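Local coordinates for protein o-succinylbenzoate synthase (Synechococcus elongatus, PDB 2OZT) that catalyses the metal-dependent dehydration of SHCHC to 2-succinylbenzoate, a step of phylloquinone biosynthesis, at residues A[166-169]-A[170-174]. Sequence-based numbering, arbitrary orientation.
Sequences LDAN and GSWDR. With NA (sodium ion), chain D; PO4 (phosphate ion), chain C.
Ala168 and Ser171 are the two ends of a type I' beta turn that closes strand 163-167 of the enolase-superfamily barrel domain and leads into helix 174-187. The carbonyl oxygen Ala168 O accepts twice from the same serine. The hydroxyl Ser171 OG donates to Ala168 O at 2.7 Å, lying in the carbonyl plane on a lone pair, whereas the backbone Ser171 N reaches the same Ala168 O at 2.9 Å from well above that plane. A chi1 of 69° sets OG between the serine's own N and carbonyl carbon, from where it reaches back to Ala168 O. Gly170, at positive phi, occupies its second corner.

The methyl of Ala168 lies over the indole of Trp172: CB is 4.0 Å from the centroid of the six-membered ring and almost on the ring normal, a CH-pi contact over the face. Val139 touches both side chains, and Trp172 also stacks with Trp180 of the following helix.

Asp167, at the strand end, is an experimentally established magnesium ligand; here its OD1 binds sodium at 2.5 Å, with Asp221 and Glu222 completing the protein ligands. The same OD1 closes an Asx turn, taking Asn169 N at 3.1 Å from above the carboxylate plane. Its OD2 forms a salt bridge with Lys136 and only a weak bond with Asn169 ND2, whose stronger partner is Glu222. The carboxylate is thus held by metal, lysine and turn together.

At the far end Asp173 is the N-cap of helix 174-187, where a phosphate, probably from the crystallisation liquor, is bound. Arg174 bends at chi3 (-67°), bringing its guanidinium edge to the anion: NE and NH2 each donate to phosphate O2 at 3.0 Å, while Arg174 N donates to O4 at 2.9 Å.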
# COMPACT_ATOMS: atom_id res chain seq x y z
N LEU A 166 6.23 10.78 -8.84
CA LEU A 166 5.56 12.03 -8.47
C LEU A 166 4.15 11.70 -8.03
O LEU A 166 3.38 11.19 -8.84
CB LEU A 166 5.51 12.98 -9.66
CG LEU A 166 6.87 13.30 -10.26
CD1 LEU A 166 6.67 14.21 -11.52
CD2 LEU A 166 7.78 13.94 -9.23
N ASP A 167 3.77 12.02 -6.80
CA ASP A 167 2.47 11.63 -6.31
C ASP A 167 1.55 12.83 -6.20
O ASP A 167 1.73 13.65 -5.30
CB ASP A 167 2.63 10.94 -4.95
CG ASP A 167 1.38 10.22 -4.51
OD1 ASP A 167 0.31 10.27 -5.20
OD2 ASP A 167 1.40 9.54 -3.44
N ALA A 168 0.55 12.88 -7.08
CA ALA A 168 -0.41 13.96 -7.02
C ALA A 168 -1.59 13.71 -6.09
O ALA A 168 -2.36 14.65 -5.78
CB ALA A 168 -0.91 14.28 -8.41
N ASN A 169 -1.79 12.45 -5.65
CA ASN A 169 -2.91 12.13 -4.76
C ASN A 169 -4.25 12.63 -5.26
O ASN A 169 -5.12 13.02 -4.47
CB ASN A 169 -2.64 12.61 -3.33
CG ASN A 169 -1.42 11.97 -2.74
OD1 ASN A 169 -0.38 12.60 -2.62
ND2 ASN A 169 -1.54 10.69 -2.40
N GLY A 170 -4.43 12.59 -6.57
CA GLY A 170 -5.71 12.95 -7.16
C GLY A 170 -6.00 14.44 -7.09
O GLY A 170 -7.16 14.84 -7.21
N SER A 171 -4.97 15.28 -6.90
CA SER A 171 -5.23 16.69 -6.61
C SER A 171 -5.25 17.61 -7.83
O SER A 171 -5.56 18.82 -7.69
CB SER A 171 -4.19 17.20 -5.61
OG SER A 171 -2.93 17.26 -6.22
N TRP A 172 -4.91 17.11 -9.02
CA TRP A 172 -4.92 18.00 -10.20
C TRP A 172 -6.29 17.95 -10.84
O TRP A 172 -6.94 16.91 -10.87
CB TRP A 172 -3.90 17.53 -11.24
CG TRP A 172 -2.49 17.68 -10.83
CD1 TRP A 172 -1.94 18.59 -9.93
CD2 TRP A 172 -1.38 16.96 -11.38
NE1 TRP A 172 -0.58 18.42 -9.87
CE2 TRP A 172 -0.20 17.43 -10.76
CE3 TRP A 172 -1.28 15.94 -12.34
CZ2 TRP A 172 1.05 16.88 -11.03
CZ3 TRP A 172 -0.04 15.45 -12.65
CH2 TRP A 172 1.13 15.93 -12.00
N ASP A 173 -6.72 19.09 -11.41
CA ASP A 173 -7.83 19.01 -12.36
C ASP A 173 -7.32 18.58 -13.74
O ASP A 173 -6.13 18.43 -13.96
CB ASP A 173 -8.69 20.29 -12.40
CG ASP A 173 -7.96 21.51 -12.88
OD1 ASP A 173 -6.99 21.43 -13.69
OD2 ASP A 173 -8.40 22.61 -12.47
N ARG A 174 -8.24 18.32 -14.65
CA ARG A 174 -7.86 17.69 -15.89
C ARG A 174 -6.93 18.60 -16.73
O ARG A 174 -5.96 18.14 -17.31
CB ARG A 174 -9.11 17.28 -16.68
CG ARG A 174 -9.94 16.12 -16.06
CD ARG A 174 -11.26 15.88 -16.81
NE ARG A 174 -12.12 17.06 -16.61
CZ ARG A 174 -12.61 17.81 -17.59
NH1 ARG A 174 -12.42 17.48 -18.86
NH2 ARG A 174 -13.33 18.89 -17.29
NA NA D . -1.48 8.53 -4.77
P PO4 C . -12.17 19.32 -13.68
O1 PO4 C . -12.52 19.48 -12.22
O2 PO4 C . -13.36 18.66 -14.33
O3 PO4 C . -11.86 20.65 -14.37
O4 PO4 C . -11.01 18.39 -13.87